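Local coordinates for SusD-like carbohydrate binding protein BF1063 (Bacteroides fragilis NCTC 9343, PDB 3I4G), which probably binds carbohydrate at the outer membrane, as a SusD-family protein expected to help capture glycans for uptake, at residues F221-M225 with V390-Y394; R357-M361 with G474-P478; G263-Q268 with V375-G380; I88-W92 with W513-E519. The contacts are given in a common frame with arbitrary orientation. Residues are numbered along the deposited sequence.

Contact 1: F221-M225 with V390-Y394; sequences FHDIM and VLLGY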
loop_
_atom_site.group_PDB
_atom_site.type_symbol
_atom_site.label_atom_id
_atom_site.label_comp_id
_atom_site.label_asym_id
_atom_site.label_seq_id
_atom_site.Cartn_x
_atom_site.Cartn_y
_atom_site.Cartn_z
ATOM N N PHE A 221 1.156 12.386 14.085
ATOM C CA PHE A 221 2.164 12.576 13.037
ATOM C C PHE A 221 3.191 13.638 13.462
ATOM O O PHE A 221 4.383 13.470 13.205
ATOM C CB PHE A 221 1.515 12.937 11.713
ATOM C CG PHE A 221 0.652 11.833 11.109
ATOM C CD1 PHE A 221 1.148 10.574 10.895
ATOM C CD2 PHE A 221 -0.653 12.083 10.739
ATOM C CE1 PHE A 221 0.356 9.588 10.315
ATOM C CE2 PHE A 221 -1.445 11.104 10.160
ATOM C CZ PHE A 221 -0.948 9.858 9.949
ATOM N N HIS A 222 2.740 14.706 14.110
ATOM C CA HIS A 222 3.652 15.760 14.564
ATOM C C HIS A 222 4.611 15.246 15.644
ATOM O O HIS A 222 5.734 15.738 15.747
ATOM C CB HIS A 222 2.835 16.951 15.032
ATOM C CG HIS A 222 3.611 18.218 15.158
ATOM N ND1 HIS A 222 4.592 18.605 14.262
ATOM C CD2 HIS A 222 3.455 19.252 16.016
ATOM C CE1 HIS A 222 5.064 19.786 14.627
ATOM N NE2 HIS A 222 4.378 20.208 15.674
ATOM N N ASP A 223 4.189 14.258 16.438
ATOM C CA ASP A 223 5.073 13.635 17.431
ATOM C C ASP A 223 6.224 12.919 16.750
ATOM O O ASP A 223 7.343 12.953 17.231
ATOM C CB ASP A 223 4.324 12.633 18.324
ATOM C CG ASP A 223 3.404 13.278 19.353
ATOM O OD1 ASP A 223 3.520 14.487 19.600
ATOM O OD2 ASP A 223 2.574 12.520 19.952
ATOM N N ILE A 224 5.964 12.288 15.601
ATOM C CA ILE A 224 7.028 11.657 14.829
ATOM C C ILE A 224 8.018 12.722 14.349
ATOM O O ILE A 224 9.248 12.588 14.416
ATOM C CB ILE A 224 6.450 10.869 13.647
ATOM C CG1 ILE A 224 5.554 9.732 14.150
ATOM C CG2 ILE A 224 7.573 10.341 12.739
ATOM C CD1 ILE A 224 4.751 9.082 13.050
HETATM N N MSE A 225 7.480 13.780 13.771
HETATM C CA MSE A 225 8.330 14.884 13.303
HETATM C C MSE A 225 9.185 15.475 14.430
HETATM O O MSE A 225 10.389 15.671 14.259
HETATM C CB MSE A 225 7.449 15.949 12.654
HETATM C CG MSE A 225 6.642 15.479 11.448
HETATM SE SE MSE A 225 5.212 16.623 10.942
HETATM C CE MSE A 225 6.284 18.240 10.361
ATOM N N VAL A 390 3.983 10.495 6.643
ATOM C CA VAL A 390 3.822 11.205 7.905
ATOM C C VAL A 390 3.682 12.708 7.694
ATOM O O VAL A 390 2.803 13.337 8.292
ATOM C CB VAL A 390 5.021 10.898 8.852
ATOM C CG1 VAL A 390 5.009 11.768 10.100
ATOM C CG2 VAL A 390 5.035 9.401 9.224
ATOM N N LEU A 391 4.546 13.278 6.856
ATOM C CA LEU A 391 4.493 14.717 6.589
ATOM C C LEU A 391 3.207 15.106 5.891
ATOM O O LEU A 391 2.549 16.083 6.273
ATOM C CB LEU A 391 5.692 15.156 5.746
ATOM C CG LEU A 391 7.064 14.998 6.362
ATOM C CD1 LEU A 391 8.162 15.478 5.395
ATOM C CD2 LEU A 391 7.166 15.761 7.691
ATOM N N LEU A 392 2.783 14.327 4.894
ATOM C CA LEU A 392 1.526 14.643 4.201
ATOM C C LEU A 392 0.318 14.366 5.090
ATOM O O LEU A 392 -0.693 15.045 4.987
ATOM C CB LEU A 392 1.427 13.890 2.883
ATOM C CG LEU A 392 2.496 14.201 1.847
ATOM C CD1 LEU A 392 2.421 13.261 0.647
ATOM C CD2 LEU A 392 2.420 15.663 1.414
ATOM N N GLY A 393 0.423 13.371 5.947
ATOM C CA GLY A 393 -0.653 13.081 6.874
ATOM C C GLY A 393 -0.855 14.193 7.882
ATOM O O GLY A 393 -1.992 14.556 8.218
ATOM N N TYR A 394 0.243 14.712 8.431
ATOM C CA TYR A 394 0.189 15.854 9.335
ATOM C C TYR A 394 -0.538 17.021 8.675
ATOM O O TYR A 394 -1.451 17.587 9.241
ATOM C CB TYR A 394 1.607 16.243 9.742
ATOM C CG TYR A 394 1.706 17.488 10.597
ATOM C CD1 TYR A 394 1.012 17.612 11.792
ATOM C CD2 TYR A 394 2.524 18.548 10.229
ATOM C CE1 TYR A 394 1.109 18.742 12.549
ATOM C CE2 TYR A 394 2.670 19.662 11.029
ATOM C CZ TYR A 394 1.940 19.761 12.169
ATOM O OH TYR A 394 2.089 20.892 12.944
#
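His222 lays its imidazole over one face of the Tyr394 ring: the planes are 7° apart and the centroids 4.5 Å, an offset stack, with His222 CB itself 3.5 Å from Tyr394 CE1. The same phenol ring takes a second partner from the next turn of helix 214-227. Met225, deposited as selenomethionine, brings its SE to 3.4 Å from Tyr394 CD2 and 4.0 Å from the ring centroid, an oblique Met-aromatic contact, while its CE reaches Leu391 CD2 at 3.7 Å. Deeper in, Phe221 slides its ring against the opposing backbone, with CD2 3.6 Å from both Gly393 C and Tyr394 N. A CB on Gly393 would sit 2.8 Å from Phe221 CE2, so the ring fits there because that position is bare. Val390 fills the rest: its CG1 lies 3.6 Å from Phe221 O and its CG2 3.8 Å from Ile224 CD1. No hydrogen bond crosses; apolar and ring contacts hold the pair together. The axes of segments 221-225 and 390-394 pass 9.1 Å apart at 134°, nearer antiparallel than parallel. Ile224 also touches helix 197-211, so three helices meet here, consistent with the TPR-like helical scaffold of the SusD family.

Contact 2: R357-M361 with G474-P478; sequences RTGFM and GAPYP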
loop_
_atom_site.group_PDB
_atom_site.type_symbol
_atom_site.label_atom_id
_atom_site.label_comp_id
_atom_site.label_asym_id
_atom_site.label_seq_id
_atom_site.Cartn_x
_atom_site.Cartn_y
_atom_site.Cartn_z
ATOM N N ARG A 357 -2.039 -5.593 -19.455
ATOM C CA ARG A 357 -3.360 -5.306 -20.009
ATOM C C ARG A 357 -3.561 -3.830 -20.261
ATOM O O ARG A 357 -4.526 -3.429 -20.916
ATOM C CB ARG A 357 -4.463 -5.802 -19.080
ATOM C CG ARG A 357 -4.629 -7.272 -19.117
ATOM C CD ARG A 357 -5.393 -7.771 -20.393
ATOM N NE ARG A 357 -5.311 -9.217 -20.371
ATOM C CZ ARG A 357 -4.275 -9.917 -20.828
ATOM N NH1 ARG A 357 -3.360 -9.368 -21.617
ATOM N NH2 ARG A 357 -4.187 -11.185 -20.511
ATOM N N THR A 358 -2.664 -2.980 -19.757
ATOM C CA THR A 358 -2.808 -1.533 -19.915
ATOM C C THR A 358 -1.782 -0.880 -20.833
ATOM O O THR A 358 -2.039 0.199 -21.355
ATOM C CB THR A 358 -2.700 -0.822 -18.568
ATOM O OG1 THR A 358 -1.390 -1.061 -18.047
ATOM C CG2 THR A 358 -3.739 -1.311 -17.528
ATOM N N GLY A 359 -0.606 -1.469 -20.995
ATOM C CA GLY A 359 0.479 -0.790 -21.700
ATOM C C GLY A 359 1.470 -0.170 -20.733
ATOM O O GLY A 359 2.522 0.321 -21.166
ATOM N N PHE A 360 1.151 -0.159 -19.439
ATOM C CA PHE A 360 2.073 0.310 -18.398
ATOM C C PHE A 360 2.515 -0.885 -17.572
ATOM O O PHE A 360 1.833 -1.928 -17.494
ATOM C CB PHE A 360 1.416 1.333 -17.485
ATOM C CG PHE A 360 1.010 2.618 -18.171
ATOM C CD1 PHE A 360 1.979 3.527 -18.550
ATOM C CD2 PHE A 360 -0.326 2.923 -18.426
ATOM C CE1 PHE A 360 1.632 4.724 -19.147
ATOM C CE2 PHE A 360 -0.668 4.121 -19.023
ATOM C CZ PHE A 360 0.293 4.996 -19.401
HETATM N N MSE A 361 3.633 -0.683 -16.902
HETATM C CA MSE A 361 4.175 -1.607 -15.933
HETATM C C MSE A 361 4.690 -0.834 -14.736
HETATM O O MSE A 361 4.920 0.377 -14.823
HETATM C CB MSE A 361 5.286 -2.430 -16.551
HETATM C CG MSE A 361 4.847 -3.358 -17.665
HETATM SE SE MSE A 361 3.725 -4.848 -16.938
HETATM C CE MSE A 361 5.033 -5.814 -16.195
ATOM N N GLY A 474 -5.752 2.643 -20.690
ATOM C CA GLY A 474 -4.335 2.319 -20.689
ATOM C C GLY A 474 -3.521 3.390 -21.393
ATOM O O GLY A 474 -3.930 4.567 -21.525
ATOM N N ALA A 475 -2.331 3.000 -21.804
ATOM C CA ALA A 475 -1.403 3.938 -22.443
ATOM C C ALA A 475 -1.934 4.414 -23.770
ATOM O O ALA A 475 -2.759 3.739 -24.421
ATOM C CB ALA A 475 -0.024 3.286 -22.626
ATOM N N PRO A 476 -1.462 5.593 -24.194
ATOM C CA PRO A 476 -1.897 6.115 -25.478
ATOM C C PRO A 476 -1.124 5.503 -26.646
ATOM O O PRO A 476 0.092 5.343 -26.550
ATOM C CB PRO A 476 -1.560 7.606 -25.399
ATOM C CG PRO A 476 -0.811 7.833 -24.151
ATOM C CD PRO A 476 -0.544 6.514 -23.511
ATOM N N TYR A 477 -1.809 5.236 -27.759
ATOM C CA TYR A 477 -1.220 4.635 -28.937
ATOM C C TYR A 477 -1.659 5.328 -30.238
ATOM O O TYR A 477 -2.180 4.687 -31.143
ATOM C CB TYR A 477 -1.549 3.143 -29.005
ATOM C CG TYR A 477 -0.795 2.336 -27.984
ATOM C CD1 TYR A 477 0.481 1.931 -28.231
ATOM C CD2 TYR A 477 -1.367 1.990 -26.756
ATOM C CE1 TYR A 477 1.194 1.224 -27.298
ATOM C CE2 TYR A 477 -0.667 1.276 -25.845
ATOM C CZ TYR A 477 0.607 0.886 -26.107
ATOM O OH TYR A 477 1.314 0.165 -25.135
ATOM N N PRO A 478 -1.421 6.649 -30.338
ATOM C CA PRO A 478 -1.787 7.318 -31.583
ATOM C C PRO A 478 -1.057 6.732 -32.787
ATOM O O PRO A 478 -1.592 6.788 -33.882
ATOM C CB PRO A 478 -1.391 8.789 -31.334
ATOM C CG PRO A 478 -0.359 8.741 -30.279
ATOM C CD PRO A 478 -0.865 7.604 -29.368
HETATM O O HOH W 1 2.907 1.806 -23.367
#
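The end of strand 471-476 meets the turn leading into strand 360-362, and the nearest CA atoms are those of Thr358 and Gly474, 4.2 Å apart. One hydrogen bond ties the backbones, from Ala475 N to Thr358 O at 2.9 Å; the same carbonyl O also receives a CA-H...O contact from Gly474 CA at 3.2 Å. A CB on Gly474 would fall 2.2 Å from Thr358 O, so this approach depends on a bare CA. Gly359 is bare for two reasons: its phi of 99° with psi of -9° suits glycine, and a CB would run into Ala475 CB and Tyr477 OH. Among the side chains, Ala475 CB sits over the face of the Phe360 ring, 3.9 Å from its centroid, a CH-pi contact, and Phe360 CE2 reaches Ala475 N at 3.4 Å. A water donates to both Gly359 O (2.7 Å) and Tyr477 OH (2.9 Å); that hydroxyl is also hydrogen-bonded to Met337 O. Thr358 OG1, also bonded to Pro283 O, accepts from Phe360 N at 3.0 Å, making an ST turn at the entry to strand 360-362. The Ala475-Thr358 bond links that turn to strand 471-476, and so connects two separate two-stranded antiparallel sheets, 323-325 with 360-362 and 471-476 with 497-502.

Contact 3: G263-Q268 with V375-G380; sequences GTGLPQ and VQSANG. With EDO (1,2-ethanediol), chain C.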
loop_
_atom_site.group_PDB
_atom_site.type_symbol
_atom_site.label_atom_id
_atom_site.label_comp_id
_atom_site.label_asym_id
_atom_site.label_seq_id
_atom_site.Cartn_x
_atom_site.Cartn_y
_atom_site.Cartn_z
ATOM N N GLY A 263 12.159 -15.163 0.588
ATOM C CA GLY A 263 12.368 -14.282 -0.550
ATOM C C GLY A 263 11.028 -13.823 -1.072
ATOM O O GLY A 263 9.998 -14.431 -0.825
ATOM N N THR A 264 11.027 -12.726 -1.791
ATOM C CA THR A 264 9.796 -12.246 -2.414
ATOM C C THR A 264 9.615 -12.796 -3.831
ATOM O O THR A 264 10.573 -12.966 -4.572
ATOM C CB THR A 264 9.695 -10.705 -2.451
ATOM O OG1 THR A 264 8.477 -10.379 -3.140
ATOM C CG2 THR A 264 10.907 -10.020 -3.165
ATOM N N GLY A 265 8.382 -13.162 -4.155
ATOM C CA GLY A 265 8.032 -13.546 -5.509
ATOM C C GLY A 265 7.508 -12.387 -6.347
ATOM O O GLY A 265 7.040 -12.622 -7.474
ATOM N N LEU A 266 7.576 -11.163 -5.835
ATOM C CA LEU A 266 7.068 -10.015 -6.562
ATOM C C LEU A 266 7.706 -9.909 -7.950
ATOM O O LEU A 266 7.005 -9.625 -8.915
ATOM C CB LEU A 266 7.250 -8.698 -5.775
ATOM C CG LEU A 266 6.750 -7.443 -6.470
ATOM C CD1 LEU A 266 5.225 -7.503 -6.790
ATOM C CD2 LEU A 266 7.107 -6.231 -5.614
ATOM N N PRO A 267 9.034 -10.122 -8.106
ATOM C CA PRO A 267 9.582 -10.054 -9.472
ATOM C C PRO A 267 8.950 -11.050 -10.453
ATOM O O PRO A 267 8.609 -10.686 -11.583
ATOM C CB PRO A 267 11.065 -10.325 -9.256
ATOM C CG PRO A 267 11.303 -9.904 -7.825
ATOM C CD PRO A 267 10.087 -10.394 -7.114
ATOM N N GLN A 268 8.802 -12.310 -10.043
ATOM C CA GLN A 268 8.157 -13.266 -10.928
ATOM C C GLN A 268 6.793 -12.770 -11.339
ATOM O O GLN A 268 6.350 -12.942 -12.496
ATOM C CB GLN A 268 8.024 -14.603 -10.197
ATOM C CG GLN A 268 7.231 -15.660 -10.988
ATOM C CD GLN A 268 7.962 -16.141 -12.205
ATOM O OE1 GLN A 268 8.725 -17.109 -12.119
ATOM N NE2 GLN A 268 7.796 -15.443 -13.326
ATOM N N VAL A 375 13.862 -14.993 -9.533
ATOM C CA VAL A 375 12.715 -14.069 -9.507
ATOM C C VAL A 375 11.564 -14.566 -8.634
ATOM O O VAL A 375 10.704 -13.752 -8.274
ATOM C CB VAL A 375 12.192 -13.711 -10.909
ATOM C CG1 VAL A 375 13.274 -12.917 -11.653
ATOM C CG2 VAL A 375 11.719 -14.938 -11.700
ATOM N N GLN A 376 11.560 -15.852 -8.282
ATOM C CA GLN A 376 10.534 -16.417 -7.417
ATOM C C GLN A 376 10.895 -16.294 -5.930
ATOM O O GLN A 376 10.072 -16.547 -5.079
ATOM C CB GLN A 376 10.281 -17.892 -7.753
ATOM C CG GLN A 376 9.772 -18.096 -9.140
ATOM C CD GLN A 376 9.455 -19.545 -9.506
ATOM O OE1 GLN A 376 9.839 -20.489 -8.813
ATOM N NE2 GLN A 376 8.765 -19.720 -10.625
ATOM N N SER A 377 12.127 -15.935 -5.616
ATOM C CA SER A 377 12.576 -15.827 -4.233
ATOM C C SER A 377 13.763 -14.878 -4.208
ATOM O O SER A 377 14.929 -15.272 -4.128
ATOM C CB SER A 377 12.947 -17.198 -3.703
ATOM O OG SER A 377 13.329 -17.156 -2.333
ATOM N N ALA A 378 13.429 -13.599 -4.224
ATOM C CA ALA A 378 14.385 -12.508 -4.364
ATOM C C ALA A 378 14.525 -11.717 -3.097
ATOM O O ALA A 378 13.671 -11.732 -2.206
ATOM C CB ALA A 378 13.906 -11.564 -5.498
ATOM N N ASN A 379 15.622 -10.969 -3.033
ATOM C CA ASN A 379 15.736 -9.943 -2.043
ATOM C C ASN A 379 14.728 -8.861 -2.381
ATOM O O ASN A 379 14.428 -8.613 -3.548
ATOM C CB ASN A 379 17.133 -9.326 -2.064
ATOM C CG ASN A 379 18.193 -10.252 -1.592
ATOM O OD1 ASN A 379 18.029 -11.003 -0.635
ATOM N ND2 ASN A 379 19.348 -10.149 -2.233
ATOM N N GLY A 380 14.201 -8.182 -1.393
ATOM C CA GLY A 380 13.247 -7.101 -1.622
ATOM C C GLY A 380 13.053 -6.264 -0.400
ATOM O O GLY A 380 13.362 -6.684 0.717
HETATM C C1 EDO C . 13.734 -7.514 -6.435
HETATM O O1 EDO C . 12.761 -7.665 -5.377
HETATM C C2 EDO C . 14.436 -6.195 -6.141
HETATM O O2 EDO C . 14.969 -5.695 -7.350
#
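A single antiparallel beta bridge, running straight into the start of a helix, joins these two segments. Thr264 and Ala378 form a hydrogen-bonded pair with both bonds at 2.9 Å: Thr264 N to Ala378 O, and Ala378 N back to Thr264 O. Thr264 then turns the chain, its OG1 accepting from Leu266 N at 2.9 Å in an ST turn, with Gly265 at the N-cap of helix 266-270. At the first turn of that helix Gln268 N reaches across to Val375 O (3.0 Å), and Gln376 NE2 donates to Gln268 OE1 (3.0 Å), so the helix start is held by backbone and side chain alike. Pro267 packs between, its CB 3.9 Å from Val375 CB and its CG 3.9 Å from Ala378 CB. Gly263 must be small: a CB would stand 2.3 Å from Ser377 OG, which is hydrogen-bonded to Asp38. A 1,2-ethanediol, probably from the crystallisation liquor, donates from O1 to Asn379 O at 2.7 Å and lies 3.6 Å from Pro267 CG. Beyond the bridge, Gly380 opens strand 380-386 and bonds through its backbone to Tyr257 of strand 254-257, while Thr264 and Leu266 rest on Tyr50 of helix 50-54.

Contact 4: I88-W92 with W513-E519; sequences IKRYW and WPIPQSE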
loop_
_atom_site.group_PDB
_atom_site.type_symbol
_atom_site.label_atom_id
_atom_site.label_comp_id
_atom_site.label_asym_id
_atom_site.label_seq_id
_atom_site.Cartn_x
_atom_site.Cartn_y
_atom_site.Cartn_z
ATOM N N ILE A 88 -11.253 -11.898 0.291
ATOM C CA ILE A 88 -11.646 -11.308 1.573
ATOM C C ILE A 88 -11.504 -12.381 2.656
ATOM O O ILE A 88 -11.176 -12.066 3.810
ATOM C CB ILE A 88 -13.038 -10.634 1.602
ATOM C CG1 ILE A 88 -14.184 -11.635 1.518
ATOM C CG2 ILE A 88 -13.092 -9.552 0.498
ATOM C CD1 ILE A 88 -15.612 -10.998 1.580
ATOM N N LYS A 89 -11.773 -13.652 2.341
ATOM C CA LYS A 89 -11.584 -14.697 3.352
ATOM C C LYS A 89 -10.130 -14.816 3.758
ATOM O O LYS A 89 -9.845 -15.007 4.958
ATOM C CB LYS A 89 -12.128 -16.034 2.864
ATOM C CG LYS A 89 -11.953 -17.197 3.827
ATOM C CD LYS A 89 -12.743 -17.012 5.102
ATOM C CE LYS A 89 -12.391 -18.048 6.173
ATOM N NZ LYS A 89 -12.656 -19.426 5.759
ATOM N N ARG A 90 -9.176 -14.689 2.822
ATOM C CA ARG A 90 -7.753 -14.709 3.198
ATOM C C ARG A 90 -7.401 -13.578 4.133
ATOM O O ARG A 90 -6.689 -13.777 5.115
ATOM C CB ARG A 90 -6.808 -14.609 1.989
ATOM C CG ARG A 90 -6.730 -15.835 1.077
ATOM C CD ARG A 90 -5.940 -16.969 1.672
ATOM N NE ARG A 90 -4.526 -16.650 1.821
ATOM C CZ ARG A 90 -3.640 -17.359 2.525
ATOM N NH1 ARG A 90 -3.983 -18.475 3.154
ATOM N NH2 ARG A 90 -2.378 -16.960 2.599
ATOM N N TYR A 91 -7.795 -12.360 3.785
ATOM C CA TYR A 91 -7.482 -11.228 4.654
ATOM C C TYR A 91 -8.056 -11.487 6.056
ATOM O O TYR A 91 -7.391 -11.240 7.054
ATOM C CB TYR A 91 -8.026 -9.940 4.099
ATOM C CG TYR A 91 -7.257 -9.274 2.980
ATOM C CD1 TYR A 91 -5.981 -8.777 3.200
ATOM C CD2 TYR A 91 -7.837 -9.041 1.740
ATOM C CE1 TYR A 91 -5.306 -8.055 2.223
ATOM C CE2 TYR A 91 -7.147 -8.336 0.735
ATOM C CZ TYR A 91 -5.895 -7.827 1.010
ATOM O OH TYR A 91 -5.284 -7.100 0.004
ATOM N N TRP A 92 -9.300 -11.940 6.121
ATOM C CA TRP A 92 -9.937 -12.243 7.400
ATOM C C TRP A 92 -9.162 -13.301 8.199
ATOM O O TRP A 92 -8.833 -13.113 9.404
ATOM C CB TRP A 92 -11.348 -12.751 7.163
ATOM C CG TRP A 92 -12.116 -13.138 8.401
ATOM C CD1 TRP A 92 -12.084 -14.334 9.038
ATOM C CD2 TRP A 92 -13.074 -12.325 9.118
ATOM N NE1 TRP A 92 -12.938 -14.314 10.129
ATOM C CE2 TRP A 92 -13.570 -13.103 10.181
ATOM C CE3 TRP A 92 -13.570 -11.034 8.945
ATOM C CZ2 TRP A 92 -14.542 -12.615 11.071
ATOM C CZ3 TRP A 92 -14.517 -10.555 9.851
ATOM C CH2 TRP A 92 -14.989 -11.352 10.881
ATOM N N TRP A 513 -16.709 -4.347 3.254
ATOM C CA TRP A 513 -16.627 -5.728 2.796
ATOM C C TRP A 513 -17.557 -6.547 3.698
ATOM O O TRP A 513 -17.573 -6.330 4.899
ATOM C CB TRP A 513 -15.223 -6.294 2.932
ATOM C CG TRP A 513 -14.133 -5.608 2.174
ATOM C CD1 TRP A 513 -14.227 -4.610 1.251
ATOM C CD2 TRP A 513 -12.757 -5.982 2.210
ATOM N NE1 TRP A 513 -12.971 -4.291 0.765
ATOM C CE2 TRP A 513 -12.050 -5.137 1.330
ATOM C CE3 TRP A 513 -12.055 -6.974 2.905
ATOM C CZ2 TRP A 513 -10.679 -5.235 1.166
ATOM C CZ3 TRP A 513 -10.727 -7.042 2.777
ATOM C CH2 TRP A 513 -10.040 -6.198 1.903
ATOM N N PRO A 514 -18.304 -7.514 3.121
ATOM C CA PRO A 514 -19.146 -8.390 3.947
ATOM C C PRO A 514 -18.295 -9.356 4.774
ATOM O O PRO A 514 -17.162 -9.681 4.408
ATOM C CB PRO A 514 -19.952 -9.161 2.922
ATOM C CG PRO A 514 -19.031 -9.236 1.734
ATOM C CD PRO A 514 -18.318 -7.888 1.706
ATOM N N ILE A 515 -18.836 -9.814 5.897
ATOM C CA ILE A 515 -18.208 -10.848 6.649
ATOM C C ILE A 515 -18.123 -12.094 5.753
ATOM O O ILE A 515 -19.093 -12.423 5.085
ATOM C CB ILE A 515 -19.066 -11.185 7.894
ATOM C CG1 ILE A 515 -19.244 -10.004 8.852
ATOM C CG2 ILE A 515 -18.436 -12.364 8.665
ATOM C CD1 ILE A 515 -17.974 -9.463 9.434
ATOM N N PRO A 516 -16.975 -12.783 5.736
ATOM C CA PRO A 516 -16.903 -13.947 4.870
ATOM C C PRO A 516 -18.018 -14.959 5.146
ATOM O O PRO A 516 -18.373 -15.204 6.296
ATOM C CB PRO A 516 -15.524 -14.531 5.189
ATOM C CG PRO A 516 -14.723 -13.344 5.652
ATOM C CD PRO A 516 -15.694 -12.511 6.396
ATOM N N GLN A 517 -18.525 -15.551 4.072
ATOM C CA GLN A 517 -19.689 -16.430 4.146
ATOM C C GLN A 517 -19.473 -17.585 5.110
ATOM O O GLN A 517 -20.407 -17.955 5.843
ATOM C CB GLN A 517 -20.037 -16.994 2.764
ATOM C CG GLN A 517 -21.350 -17.727 2.701
ATOM C CD GLN A 517 -22.510 -16.814 2.974
ATOM O OE1 GLN A 517 -22.672 -15.790 2.288
ATOM N NE2 GLN A 517 -23.339 -17.175 3.965
ATOM N N SER A 518 -18.276 -18.153 5.130
ATOM C CA SER A 518 -18.065 -19.307 6.011
ATOM C C SER A 518 -18.277 -18.937 7.476
ATOM O O SER A 518 -18.712 -19.779 8.299
ATOM C CB SER A 518 -16.669 -19.880 5.817
ATOM O OG SER A 518 -15.671 -18.951 6.147
ATOM N N GLU A 519 -17.926 -17.698 7.821
ATOM C CA GLU A 519 -18.007 -17.233 9.207
ATOM C C GLU A 519 -19.442 -16.878 9.554
ATOM O O GLU A 519 -19.881 -17.147 10.678
ATOM C CB GLU A 519 -16.998 -16.096 9.419
ATOM C CG GLU A 519 -15.571 -16.502 9.017
ATOM C CD GLU A 519 -15.144 -17.876 9.540
ATOM O OE1 GLU A 519 -15.046 -18.029 10.778
ATOM O OE2 GLU A 519 -14.937 -18.831 8.743
HETATM O O HOH W 2 -13.011 -16.740 11.835
#
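Apolar and ring contacts make up most of this interface. Trp92 lies with one face of its indole on Pro516, whose CD is 4.0 Å from the centroid of the six-membered ring, a CH-pi contact; Ile515 meets the same indole, its CD1 3.6 Å from Trp92 CZ3. One turn back, Ile88 CG2 is 3.7 Å from Trp513 CE3, an off-centre CH-pi contact, and Ile88 CD1 is 3.8 Å from Pro514 CG. Tyr91 CD2 meets Trp513 CH2 at 3.6 Å, the two ring planes oblique at 41°. The contact thus lays a proline-rich C-terminal segment along helix 86-109 of the N-terminal part of the SusD fold, with Pro516 at the N-cap of helix 517-522; Trp513 also stacks on Tyr139 of helix 116-139. Polar links gather at the outer side. Lys89 NZ donates to Ser518 OG at 3.1 Å and forms a long salt bridge with Glu519 OE2 at 3.8 Å, while Ser518 OG donates to Glu519 OE2 at 2.7 Å. A water bridges the indole and the carboxylate, accepting from Trp92 NE1 at 3.0 Å and donating to Glu519 OE1 at 2.6 Å.

Contact 4 spans most of the chain, from helix 86-109 to helix 517-522 near the C-terminus, and the other three fall within that span. Contact 3 lies within the span of contact 1, and their second segments are close in sequence: Gly380 starts strand 380-386, which leads into helix 387-400 of contact 1. Their centres are nevertheless 32 Å apart, on opposite sides of the chain's centre. Contact 2 crosses both, its segments alternating with theirs. Contacts 2 and 3 come nearest, about 8 Å between closest atoms; the other pairs keep about 13 to 20 Å. Helix-on-helix packing in contact 1, a helix covered by a C-terminal loop and helix start in contact 4, and loop-and-strand joints in contacts 2 and 3 tie distant sequence into one compact chain.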